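Side-chain contacts in hexokinase (Schistosoma mansoni, PDB 1BDG), which binds glucose and, like other hexokinases, transfers phosphate from ATP to hexoses, giving hexose 6-phosphates at the start of glycolysis: residues L157-K162 and W250-E255; F145-V148 and H154-L157; G257-W262 and E283-G288; V214-G219 and A380-I385. All blocks are in the same frame, centred on the assembly; numbering follows the deposited sequence.

Contact 1: L157-K162 and W250-E255; sequences LVRWTK and WGAFGE. With GLC (alpha-D-glucopyranose), chain B.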
loop_
_atom_site.group_PDB
_atom_site.type_symbol
_atom_site.label_atom_id
_atom_site.label_comp_id
_atom_site.label_asym_id
_atom_site.label_seq_id
_atom_site.Cartn_x
_atom_site.Cartn_y
_atom_site.Cartn_z
ATOM N N LEU A 157 10.949 12.922 5.087
ATOM C CA LEU A 157 10.970 11.753 4.223
ATOM C C LEU A 157 12.194 10.937 4.609
ATOM O O LEU A 157 13.265 11.502 4.846
ATOM C CB LEU A 157 11.068 12.163 2.743
ATOM C CG LEU A 157 11.038 11.012 1.712
ATOM C CD1 LEU A 157 9.684 10.290 1.729
ATOM C CD2 LEU A 157 11.311 11.519 0.313
ATOM N N VAL A 158 12.013 9.630 4.764
ATOM C CA VAL A 158 13.117 8.739 5.081
ATOM C C VAL A 158 13.616 8.213 3.737
ATOM O O VAL A 158 14.821 8.196 3.467
ATOM C CB VAL A 158 12.676 7.571 5.956
ATOM C CG1 VAL A 158 13.849 6.657 6.229
ATOM C CG2 VAL A 158 12.114 8.084 7.253
ATOM N N ARG A 159 12.688 7.809 2.879
ATOM C CA ARG A 159 13.057 7.321 1.565
ATOM C C ARG A 159 11.842 7.211 0.651
ATOM O O ARG A 159 10.710 7.186 1.120
ATOM C CB ARG A 159 13.779 5.974 1.672
ATOM C CG ARG A 159 12.926 4.849 2.224
ATOM C CD ARG A 159 13.769 3.614 2.484
ATOM N NE ARG A 159 12.933 2.443 2.665
ATOM C CZ ARG A 159 13.386 1.235 2.968
ATOM N NH1 ARG A 159 14.678 1.005 3.132
ATOM N NH2 ARG A 159 12.526 0.248 3.114
ATOM N N TRP A 160 12.084 7.239 -0.656
ATOM C CA TRP A 160 11.010 7.139 -1.626
ATOM C C TRP A 160 10.788 5.664 -1.871
ATOM O O TRP A 160 11.758 4.910 -2.067
ATOM C CB TRP A 160 11.394 7.772 -2.973
ATOM C CG TRP A 160 11.229 9.272 -3.136
ATOM C CD1 TRP A 160 12.204 10.143 -3.484
ATOM C CD2 TRP A 160 10.014 10.043 -3.068
ATOM N NE1 TRP A 160 11.684 11.398 -3.648
ATOM C CE2 TRP A 160 10.341 11.367 -3.402
ATOM C CE3 TRP A 160 8.683 9.736 -2.762
ATOM C CZ2 TRP A 160 9.386 12.396 -3.444
ATOM C CZ3 TRP A 160 7.727 10.766 -2.806
ATOM C CH2 TRP A 160 8.087 12.072 -3.144
ATOM N N THR A 161 9.525 5.248 -1.841
ATOM C CA THR A 161 9.186 3.869 -2.125
ATOM C C THR A 161 8.317 3.966 -3.367
ATOM O O THR A 161 8.059 5.072 -3.855
ATOM C CB THR A 161 8.395 3.231 -0.974
ATOM O OG1 THR A 161 7.152 3.918 -0.800
ATOM C CG2 THR A 161 9.191 3.295 0.314
ATOM N N LYS A 162 7.925 2.826 -3.921
ATOM C CA LYS A 162 7.059 2.805 -5.090
ATOM C C LYS A 162 7.677 3.338 -6.386
ATOM O O LYS A 162 8.818 3.002 -6.715
ATOM C CB LYS A 162 5.723 3.494 -4.763
ATOM C CG LYS A 162 4.854 2.653 -3.845
ATOM C CD LYS A 162 3.533 3.274 -3.545
ATOM C CE LYS A 162 3.630 4.271 -2.445
ATOM N NZ LYS A 162 2.285 4.496 -1.822
ATOM N N TRP A 250 5.726 -1.773 7.052
ATOM C CA TRP A 250 6.094 -3.177 6.902
ATOM C C TRP A 250 6.505 -3.605 5.504
ATOM O O TRP A 250 6.911 -4.753 5.288
ATOM C CB TRP A 250 4.963 -4.087 7.418
ATOM C CG TRP A 250 3.707 -4.211 6.545
ATOM C CD1 TRP A 250 3.559 -3.823 5.242
ATOM C CD2 TRP A 250 2.459 -4.811 6.922
ATOM N NE1 TRP A 250 2.310 -4.147 4.788
ATOM C CE2 TRP A 250 1.611 -4.754 5.794
ATOM C CE3 TRP A 250 1.982 -5.397 8.099
ATOM C CZ2 TRP A 250 0.302 -5.267 5.807
ATOM C CZ3 TRP A 250 0.682 -5.910 8.111
ATOM C CH2 TRP A 250 -0.141 -5.840 6.972
ATOM N N GLY A 251 6.332 -2.720 4.530
ATOM C CA GLY A 251 6.742 -3.062 3.184
ATOM C C GLY A 251 8.222 -3.393 3.230
ATOM O O GLY A 251 8.724 -4.206 2.452
ATOM N N ALA A 252 8.925 -2.776 4.170
ATOM C CA ALA A 252 10.350 -3.007 4.320
ATOM C C ALA A 252 10.730 -4.341 4.951
ATOM O O ALA A 252 11.912 -4.630 5.062
ATOM C CB ALA A 252 10.988 -1.866 5.082
ATOM N N PHE A 253 9.767 -5.161 5.362
ATOM C CA PHE A 253 10.116 -6.447 5.970
ATOM C C PHE A 253 10.928 -7.247 4.961
ATOM O O PHE A 253 10.755 -7.104 3.766
ATOM C CB PHE A 253 8.872 -7.236 6.417
ATOM C CG PHE A 253 9.183 -8.459 7.266
ATOM C CD1 PHE A 253 10.063 -8.379 8.349
ATOM C CD2 PHE A 253 8.561 -9.684 7.005
ATOM C CE1 PHE A 253 10.321 -9.491 9.168
ATOM C CE2 PHE A 253 8.814 -10.822 7.824
ATOM C CZ PHE A 253 9.696 -10.714 8.911
ATOM N N GLY A 254 11.839 -8.068 5.459
ATOM C CA GLY A 254 12.681 -8.846 4.582
ATOM C C GLY A 254 13.987 -8.144 4.258
ATOM O O GLY A 254 14.919 -8.795 3.800
ATOM N N GLU A 255 14.070 -6.838 4.504
ATOM C CA GLU A 255 15.284 -6.071 4.219
ATOM C C GLU A 255 16.522 -6.510 4.992
ATOM O O GLU A 255 17.630 -6.091 4.668
ATOM C CB GLU A 255 15.060 -4.559 4.381
ATOM C CG GLU A 255 14.163 -3.952 3.298
ATOM C CD GLU A 255 14.135 -2.429 3.269
ATOM O OE1 GLU A 255 14.740 -1.741 4.105
ATOM O OE2 GLU A 255 13.497 -1.893 2.373
HETATM C C1 GLC B . 4.319 2.155 0.379
HETATM C C2 GLC B . 4.764 3.342 1.233
HETATM C C3 GLC B . 3.957 3.383 2.511
HETATM C C4 GLC B . 2.476 3.420 2.177
HETATM C C5 GLC B . 2.123 2.219 1.327
HETATM C C6 GLC B . 0.668 2.224 0.901
HETATM O O1 GLC B . 4.494 0.997 1.124
HETATM O O2 GLC B . 6.147 3.230 1.564
HETATM O O3 GLC B . 4.299 4.532 3.272
HETATM O O4 GLC B . 1.717 3.419 3.363
HETATM O O5 GLC B . 2.909 2.241 0.134
HETATM O O6 GLC B . 0.475 2.993 -0.268
#
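Arg159 and Glu255 form a two-pronged salt bridge between residues 157-162 and 250-255. Arg159 NH1 donates to Glu255 OE1 at 2.9 Å, with an N-H...O angle of 153°. OE1 accepts on its syn lone pair and lies in the guanidinium plane. The second prong runs from Arg159 NH2 to Glu255 OE2; its modelled length is too short to be trusted. The two flat groups are not coplanar, since their planes stand 51° apart. Arg159 is extended from CG to NE, and Glu255 reaches back from the opposite direction. Gln280 accepts a further bond from Arg159 NH2 through OE1, and its backbone N donates to Glu255 OE2. The bridge is thus tied to a residue of the glucose pocket.

Further along 157-162, Thr161 OG1 donates to glucose O2 at 2.7 Å. Lys162 bends at chi3 (-83°), and its NZ bonds to glucose O6 at 2.8 Å and to O5 at 3.0 Å. Ala252 CB lies obliquely to the guanidinium, 3.3 Å from Arg159 NH2. The type II turn from Ala252 to Glu255 brings methyl and carboxylate to the same arginine. Within 157-162, Leu157 CD2 sits over the centre of one face of the Trp160 ring. The salt bridge joins the regions assigned as small and large subdomains, an arrangement consistent with the cleft of a hexokinase closed round its sugar.

Contact 2: F145-V148 and H154-L157; sequences FPCV and HATL. With GLC (alpha-D-glucopyranose), chain B.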
loop_
_atom_site.group_PDB
_atom_site.type_symbol
_atom_site.label_atom_id
_atom_site.label_comp_id
_atom_site.label_asym_id
_atom_site.label_seq_id
_atom_site.Cartn_x
_atom_site.Cartn_y
_atom_site.Cartn_z
ATOM N N PHE A 145 4.348 7.879 2.407
ATOM C CA PHE A 145 5.730 7.421 2.433
ATOM C C PHE A 145 6.270 7.416 3.851
ATOM O O PHE A 145 5.697 8.051 4.736
ATOM C CB PHE A 145 6.606 8.290 1.512
ATOM C CG PHE A 145 6.277 8.146 0.048
ATOM C CD1 PHE A 145 6.713 7.044 -0.671
ATOM C CD2 PHE A 145 5.482 9.084 -0.595
ATOM C CE1 PHE A 145 6.352 6.883 -1.997
ATOM C CE2 PHE A 145 5.123 8.922 -1.918
ATOM C CZ PHE A 145 5.556 7.825 -2.614
ATOM N N PRO A 146 7.361 6.669 4.098
ATOM C CA PRO A 146 7.949 6.610 5.437
ATOM C C PRO A 146 8.554 7.953 5.768
ATOM O O PRO A 146 9.371 8.471 5.009
ATOM C CB PRO A 146 9.036 5.553 5.283
ATOM C CG PRO A 146 9.479 5.743 3.882
ATOM C CD PRO A 146 8.170 5.884 3.148
ATOM N N CYS A 147 8.110 8.527 6.877
ATOM C CA CYS A 147 8.596 9.821 7.360
ATOM C C CYS A 147 8.808 9.722 8.863
ATOM O O CYS A 147 8.115 8.972 9.546
ATOM C CB CYS A 147 7.561 10.934 7.111
ATOM S SG CYS A 147 7.147 11.318 5.405
ATOM N N VAL A 148 9.780 10.461 9.366
ATOM C CA VAL A 148 10.066 10.519 10.800
ATOM C C VAL A 148 9.234 11.703 11.292
ATOM O O VAL A 148 9.560 12.858 11.008
ATOM C CB VAL A 148 11.544 10.836 11.051
ATOM C CG1 VAL A 148 11.786 11.079 12.508
ATOM C CG2 VAL A 148 12.415 9.737 10.521
ATOM N N HIS A 154 5.641 18.589 11.325
ATOM C CA HIS A 154 6.993 18.431 10.807
ATOM C C HIS A 154 7.228 16.967 10.463
ATOM O O HIS A 154 7.425 16.149 11.368
ATOM C CB HIS A 154 7.993 18.872 11.890
ATOM C CG HIS A 154 9.402 19.015 11.404
ATOM N ND1 HIS A 154 10.107 17.976 10.836
ATOM C CD2 HIS A 154 10.227 20.085 11.382
ATOM C CE1 HIS A 154 11.306 18.400 10.478
ATOM N NE2 HIS A 154 11.402 19.678 10.798
ATOM N N ALA A 155 7.272 16.639 9.175
ATOM C CA ALA A 155 7.492 15.260 8.750
ATOM C C ALA A 155 8.692 15.208 7.829
ATOM O O ALA A 155 8.815 16.048 6.939
ATOM C CB ALA A 155 6.283 14.739 8.043
ATOM N N THR A 156 9.582 14.241 8.043
ATOM C CA THR A 156 10.779 14.115 7.217
ATOM C C THR A 156 10.765 12.812 6.398
ATOM O O THR A 156 10.536 11.734 6.939
ATOM C CB THR A 156 12.076 14.222 8.088
ATOM O OG1 THR A 156 12.109 15.499 8.753
ATOM C CG2 THR A 156 13.328 14.112 7.229
ATOM N N LEU A 157 10.949 12.922 5.087
ATOM C CA LEU A 157 10.970 11.753 4.223
ATOM C C LEU A 157 12.194 10.937 4.609
ATOM O O LEU A 157 13.265 11.502 4.846
ATOM C CB LEU A 157 11.068 12.163 2.743
ATOM C CG LEU A 157 11.038 11.012 1.712
ATOM C CD1 LEU A 157 9.684 10.290 1.729
ATOM C CD2 LEU A 157 11.311 11.519 0.313
HETATM C C1 GLC B . 4.319 2.155 0.379
HETATM C C2 GLC B . 4.764 3.342 1.233
HETATM C C3 GLC B . 3.957 3.383 2.511
HETATM C C4 GLC B . 2.476 3.420 2.177
HETATM C C5 GLC B . 2.123 2.219 1.327
HETATM C C6 GLC B . 0.668 2.224 0.901
HETATM O O1 GLC B . 4.494 0.997 1.124
HETATM O O2 GLC B . 6.147 3.230 1.564
HETATM O O3 GLC B . 4.299 4.532 3.272
HETATM O O4 GLC B . 1.717 3.419 3.363
HETATM O O5 GLC B . 2.909 2.241 0.134
HETATM O O6 GLC B . 0.475 2.993 -0.268
#
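Val148 and Thr156 pair in the antiparallel beta hairpin made by strands 147-150 and 154-157, in the region assigned as the small subdomain. They are a hydrogen-bonded pair. Thr156 N donates to Val148 O at 3.3 Å, from above the carbonyl plane and not along a lone pair. Val148 N donates in return to Thr156 O at 2.8 Å, although the position of that oxygen is less certain. Cys147 and Leu157 form the next, non-hydrogen-bonded pair, with their side chains on one face of the hairpin; those of Val148 and Thr156 lie on the other. Cys147 SG rests 4.0 Å from Leu157 CA, and Cys147 CB is 4.1 Å from Ala155 CB.

Leu157 has its CG anti to the backbone N (chi1 -177°), which sends CD1 to Phe145 CB at 3.7 Å. The ring of Phe145 leads away from the hairpin, to a cation-pi contact with Lys162 and edge-to-face contacts with Trp160, Phe143 and Phe164. Glucose lies beside Phe145 and Pro146, at the start of 145-148, with its O3 3.3 Å from Phe145 CA and its O2 3.7 Å from Pro146 CD. The residues leading into the hairpin therefore approach the sugar through carbon atoms, while the backbone N and O of Val148 and Thr156 pair between the strands.

Contact 3: G257-W262 and E283-G288; sequences GELDCW and EKMVSG. With GLC (alpha-D-glucopyranose), chain B.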
loop_
_atom_site.group_PDB
_atom_site.type_symbol
_atom_site.label_atom_id
_atom_site.label_comp_id
_atom_site.label_asym_id
_atom_site.label_seq_id
_atom_site.Cartn_x
_atom_site.Cartn_y
_atom_site.Cartn_z
ATOM N N GLY A 257 16.993 -9.925 5.570
ATOM C CA GLY A 257 17.054 -11.352 5.307
ATOM C C GLY A 257 16.017 -12.225 5.963
ATOM O O GLY A 257 16.139 -13.455 5.920
ATOM N N GLU A 258 14.956 -11.611 6.491
ATOM C CA GLU A 258 13.882 -12.343 7.178
ATOM C C GLU A 258 12.976 -13.203 6.289
ATOM O O GLU A 258 12.405 -14.190 6.743
ATOM C CB GLU A 258 13.015 -11.397 8.024
ATOM C CG GLU A 258 13.754 -10.522 9.030
ATOM C CD GLU A 258 14.044 -9.139 8.494
ATOM O OE1 GLU A 258 14.313 -9.020 7.294
ATOM O OE2 GLU A 258 14.008 -8.155 9.254
ATOM N N LEU A 259 12.836 -12.852 5.023
ATOM C CA LEU A 259 11.984 -13.643 4.143
ATOM C C LEU A 259 12.797 -14.427 3.112
ATOM O O LEU A 259 12.245 -14.909 2.111
ATOM C CB LEU A 259 10.970 -12.745 3.439
ATOM C CG LEU A 259 10.008 -11.999 4.354
ATOM C CD1 LEU A 259 9.189 -11.003 3.550
ATOM C CD2 LEU A 259 9.123 -12.996 5.088
ATOM N N ASP A 260 14.080 -14.624 3.411
ATOM C CA ASP A 260 15.014 -15.318 2.518
ATOM C C ASP A 260 14.737 -16.763 2.170
ATOM O O ASP A 260 15.351 -17.298 1.258
ATOM C CB ASP A 260 16.448 -15.195 3.037
ATOM C CG ASP A 260 17.127 -13.920 2.575
ATOM O OD1 ASP A 260 16.576 -13.236 1.670
ATOM O OD2 ASP A 260 18.216 -13.614 3.108
ATOM N N CYS A 261 13.855 -17.416 2.908
ATOM C CA CYS A 261 13.549 -18.804 2.617
ATOM C C CYS A 261 12.331 -18.906 1.717
ATOM O O CYS A 261 12.145 -19.892 1.000
ATOM C CB CYS A 261 13.249 -19.538 3.911
ATOM S SG CYS A 261 14.627 -19.581 4.994
ATOM N N TRP A 262 11.514 -17.864 1.760
ATOM C CA TRP A 262 10.275 -17.818 1.020
ATOM C C TRP A 262 10.318 -17.016 -0.273
ATOM O O TRP A 262 9.397 -17.086 -1.081
ATOM C CB TRP A 262 9.187 -17.329 1.965
ATOM C CG TRP A 262 9.135 -18.189 3.208
ATOM C CD1 TRP A 262 8.600 -19.427 3.310
ATOM C CD2 TRP A 262 9.652 -17.869 4.504
ATOM N NE1 TRP A 262 8.738 -19.904 4.580
ATOM C CE2 TRP A 262 9.385 -18.971 5.339
ATOM C CE3 TRP A 262 10.321 -16.764 5.046
ATOM C CZ2 TRP A 262 9.762 -19.003 6.677
ATOM C CZ3 TRP A 262 10.698 -16.798 6.378
ATOM C CH2 TRP A 262 10.415 -17.916 7.176
ATOM N N GLU A 283 6.792 -5.913 0.534
ATOM C CA GLU A 283 5.795 -5.252 -0.298
ATOM C C GLU A 283 5.747 -5.799 -1.713
ATOM O O GLU A 283 4.682 -5.934 -2.302
ATOM C CB GLU A 283 6.043 -3.752 -0.355
ATOM C CG GLU A 283 5.220 -3.052 -1.419
ATOM C CD GLU A 283 5.344 -1.572 -1.360
ATOM O OE1 GLU A 283 6.335 -1.041 -1.888
ATOM O OE2 GLU A 283 4.450 -0.938 -0.774
ATOM N N LYS A 284 6.915 -6.087 -2.261
ATOM C CA LYS A 284 7.028 -6.606 -3.609
ATOM C C LYS A 284 6.399 -7.987 -3.785
ATOM O O LYS A 284 6.204 -8.444 -4.920
ATOM C CB LYS A 284 8.497 -6.597 -4.021
ATOM C CG LYS A 284 9.017 -5.198 -4.234
ATOM C CD LYS A 284 10.515 -5.126 -4.235
ATOM C CE LYS A 284 11.004 -4.034 -5.168
ATOM N NZ LYS A 284 11.733 -2.946 -4.499
ATOM N N MET A 285 6.098 -8.655 -2.668
ATOM C CA MET A 285 5.476 -9.978 -2.696
ATOM C C MET A 285 3.970 -9.836 -2.576
ATOM O O MET A 285 3.238 -10.720 -2.987
ATOM C CB MET A 285 5.959 -10.852 -1.527
ATOM C CG MET A 285 7.453 -11.222 -1.505
ATOM S SD MET A 285 8.007 -11.936 0.073
ATOM C CE MET A 285 7.826 -13.659 -0.190
ATOM N N VAL A 286 3.526 -8.675 -2.101
ATOM C CA VAL A 286 2.115 -8.389 -1.834
ATOM C C VAL A 286 1.333 -7.339 -2.655
ATOM O O VAL A 286 0.225 -7.619 -3.118
ATOM C CB VAL A 286 1.940 -8.025 -0.325
ATOM C CG1 VAL A 286 0.496 -7.787 0.015
ATOM C CG2 VAL A 286 2.500 -9.113 0.542
ATOM N N SER A 287 1.893 -6.142 -2.821
ATOM C CA SER A 287 1.211 -5.049 -3.506
ATOM C C SER A 287 0.901 -5.087 -5.000
ATOM O O SER A 287 1.596 -5.719 -5.802
ATOM C CB SER A 287 1.919 -3.745 -3.190
ATOM O OG SER A 287 3.153 -3.655 -3.884
ATOM N N GLY A 288 -0.084 -4.269 -5.365
ATOM C CA GLY A 288 -0.543 -4.140 -6.736
ATOM C C GLY A 288 0.451 -3.643 -7.775
ATOM O O GLY A 288 0.297 -3.933 -8.952
HETATM C C1 GLC B . 4.319 2.155 0.379
HETATM C C2 GLC B . 4.764 3.342 1.233
HETATM C C3 GLC B . 3.957 3.383 2.511
HETATM C C4 GLC B . 2.476 3.420 2.177
HETATM C C5 GLC B . 2.123 2.219 1.327
HETATM C C6 GLC B . 0.668 2.224 0.901
HETATM O O1 GLC B . 4.494 0.997 1.124
HETATM O O2 GLC B . 6.147 3.230 1.564
HETATM O O3 GLC B . 4.299 4.532 3.272
HETATM O O4 GLC B . 1.717 3.419 3.363
HETATM O O5 GLC B . 2.909 2.241 0.134
HETATM O O6 GLC B . 0.475 2.993 -0.268
#
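Two residues before Met285, which packs on Leu259 and Trp262, the Glu283 carboxylate oxygen OE2 is gripped by two donors. Glucose O1 gives Glu283 OE2 a hydrogen bond of 2.7 Å. The backbone N of Thr222 gives another. With CG anti to the backbone N (chi1 168°) and an extended chain beyond it, Glu283 reaches out to the sugar. Its carbonyl O also has two partners: Glu283 O accepts from Ser287 N at 2.8 Å and from Val286 N at 3.0 Å. These bonds wind residues 283-286 into a short, weakly bonded helical turn in the region assigned as the large subdomain. Experiment places Glu283 in the substrate site, while Gly288 probably belongs to the ATP site, as in related hexokinases.

Met285 leaves this turn to meet the loop 257-262. The contact across the segments is apolar. Leu259 CD1 lies 3.8 Å from Met285 SD, and the two side chains cross obliquely. Bent at chi3 (93°), Met285 brings its CE to 3.9 Å from Trp262 O and 4.5 Å from Trp262 CB. The Trp262 ring itself leads away from Met285, towards Glu28 and Arg32 of helix 23-41. Arg373 and Leu377 of helix 357-389 also pack on Met285.

Contact 4: V214-G219 and A380-I385; sequences VGLIVG and AGIACI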
loop_
_atom_site.group_PDB
_atom_site.type_symbol
_atom_site.label_atom_id
_atom_site.label_comp_id
_atom_site.label_asym_id
_atom_site.label_seq_id
_atom_site.Cartn_x
_atom_site.Cartn_y
_atom_site.Cartn_z
ATOM N N VAL A 214 -6.955 -0.552 13.566
ATOM C CA VAL A 214 -5.964 -0.812 12.517
ATOM C C VAL A 214 -6.361 -0.127 11.208
ATOM O O VAL A 214 -7.540 0.086 10.946
ATOM C CB VAL A 214 -5.814 -2.329 12.263
ATOM C CG1 VAL A 214 -4.616 -2.604 11.421
ATOM C CG2 VAL A 214 -5.694 -3.071 13.560
ATOM N N GLY A 215 -5.376 0.227 10.395
ATOM C CA GLY A 215 -5.645 0.866 9.123
ATOM C C GLY A 215 -4.795 0.174 8.085
ATOM O O GLY A 215 -3.605 0.457 7.992
ATOM N N LEU A 216 -5.379 -0.743 7.325
ATOM C CA LEU A 216 -4.638 -1.503 6.316
ATOM C C LEU A 216 -4.721 -0.995 4.884
ATOM O O LEU A 216 -5.804 -0.742 4.373
ATOM C CB LEU A 216 -5.089 -2.967 6.357
ATOM C CG LEU A 216 -4.560 -3.975 5.336
ATOM C CD1 LEU A 216 -3.045 -4.146 5.464
ATOM C CD2 LEU A 216 -5.262 -5.297 5.552
ATOM N N ILE A 217 -3.572 -0.907 4.220
ATOM C CA ILE A 217 -3.510 -0.476 2.821
ATOM C C ILE A 217 -2.919 -1.575 1.942
ATOM O O ILE A 217 -1.771 -1.959 2.114
ATOM C CB ILE A 217 -2.653 0.798 2.622
ATOM C CG1 ILE A 217 -3.340 2.018 3.229
ATOM C CG2 ILE A 217 -2.412 1.024 1.156
ATOM C CD1 ILE A 217 -4.644 2.388 2.554
ATOM N N VAL A 218 -3.728 -2.130 1.052
ATOM C CA VAL A 218 -3.262 -3.154 0.136
ATOM C C VAL A 218 -3.612 -2.692 -1.285
ATOM O O VAL A 218 -4.591 -3.132 -1.890
ATOM C CB VAL A 218 -3.827 -4.580 0.493
ATOM C CG1 VAL A 218 -3.152 -5.112 1.768
ATOM C CG2 VAL A 218 -5.329 -4.553 0.720
ATOM N N GLY A 219 -2.835 -1.738 -1.786
ATOM C CA GLY A 219 -3.071 -1.185 -3.109
ATOM C C GLY A 219 -1.793 -1.136 -3.909
ATOM O O GLY A 219 -1.142 -2.160 -4.058
ATOM N N ALA A 380 -1.288 -12.805 6.925
ATOM C CA ALA A 380 -0.411 -13.167 8.022
ATOM C C ALA A 380 -0.146 -11.885 8.776
ATOM O O ALA A 380 -0.294 -11.834 9.988
ATOM C CB ALA A 380 0.880 -13.758 7.506
ATOM N N GLY A 381 0.166 -10.827 8.035
ATOM C CA GLY A 381 0.441 -9.533 8.637
ATOM C C GLY A 381 -0.646 -9.030 9.572
ATOM O O GLY A 381 -0.331 -8.528 10.652
ATOM N N ILE A 382 -1.918 -9.142 9.187
ATOM C CA ILE A 382 -2.968 -8.671 10.080
ATOM C C ILE A 382 -2.994 -9.565 11.302
ATOM O O ILE A 382 -3.186 -9.078 12.407
ATOM C CB ILE A 382 -4.378 -8.672 9.461
ATOM C CG1 ILE A 382 -4.426 -7.825 8.202
ATOM C CG2 ILE A 382 -5.394 -8.090 10.472
ATOM C CD1 ILE A 382 -5.772 -7.872 7.562
ATOM N N ALA A 383 -2.786 -10.865 11.121
ATOM C CA ALA A 383 -2.784 -11.776 12.256
ATOM C C ALA A 383 -1.675 -11.391 13.202
ATOM O O ALA A 383 -1.739 -11.669 14.382
ATOM C CB ALA A 383 -2.594 -13.174 11.801
ATOM N N CYS A 384 -0.636 -10.768 12.673
ATOM C CA CYS A 384 0.473 -10.329 13.498
ATOM C C CYS A 384 0.108 -9.071 14.265
ATOM O O CYS A 384 0.532 -8.891 15.406
ATOM C CB CYS A 384 1.700 -10.042 12.656
ATOM S SG CYS A 384 2.838 -8.999 13.565
ATOM N N ILE A 385 -0.645 -8.184 13.617
ATOM C CA ILE A 385 -1.090 -6.933 14.227
ATOM C C ILE A 385 -2.051 -7.264 15.361
ATOM O O ILE A 385 -1.918 -6.764 16.475
ATOM C CB ILE A 385 -1.783 -6.029 13.184
ATOM C CG1 ILE A 385 -0.744 -5.387 12.263
ATOM C CG2 ILE A 385 -2.617 -4.983 13.855
ATOM C CD1 ILE A 385 0.296 -4.564 12.982
#
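Leu216 and Ile382 meet at about a right angle, the end of one branch against the end of the other. Leu216 CD2 is 3.3 Å from Ile382 CD1 and 3.8 Å from Ile382 CG1. Leu216 points from its strand towards the helix, with CG anti to the backbone N (chi1 175°). Ile382 leaves the helix less directly. Its CB does not aim at the strand, but its longer branch does the reaching: CG1 stands beside the backbone N and chi2 is extended at 177°, which carries CD1 across to the leucine.

The second pair, Val214 and Ile385, is arranged differently. Both residues point across the contact, and their side chains pass each other at a slant. Here the short branch of the isoleucine does the touching. Ile385 CG2 is 3.6 Å from Val214 CG2 and 3.9 Å from Val214 CG1, so this one methyl faces both branches of the valine. Val214 and Leu216 are two residues apart on one face of the strand. Ile382 and Ile385 are three apart, nearly one helical turn. With this spacing Leu216 meets Ile382 and Val214 meets Ile385. No hydrogen bond crosses the contact, and all four side chains are buried.

The contact lies in the region assigned as the large subdomain, in a fold of the actin-like ATPase clan. Helix 357-389 packs on a face of the mixed sheet, where strand 212-218 lies between strands 222-229 and 393-399. Met413 of helix 409-420 touches both Leu216 and Ile382, while Ile385 also reaches Val224 and Tyr226 of strand 222-229 and Met37 of helix 23-41.

In the fold
Contact 4 is fully buried and wholly apolar, holding a helix on the central sheet of the large subdomain. Contact 3 is also buried and apolar across its segments, but joins a loop to a short helical turn that holds Glu283, a glucose-binding residue. Contact 2 is mostly buried and relies on backbone pairing within the small subdomain. Contact 1 is only partly buried and is the one joined by a salt bridge, and it spans the regions assigned as small and large subdomains. Contacts 1 and 2 share Leu157 and run on along the chain. Trp250 of contact 1 packs on Leu216 and Gly381 of contact 4. Glucose touches segments of contacts 1, 2 and 3, and Ile217 of contact 4.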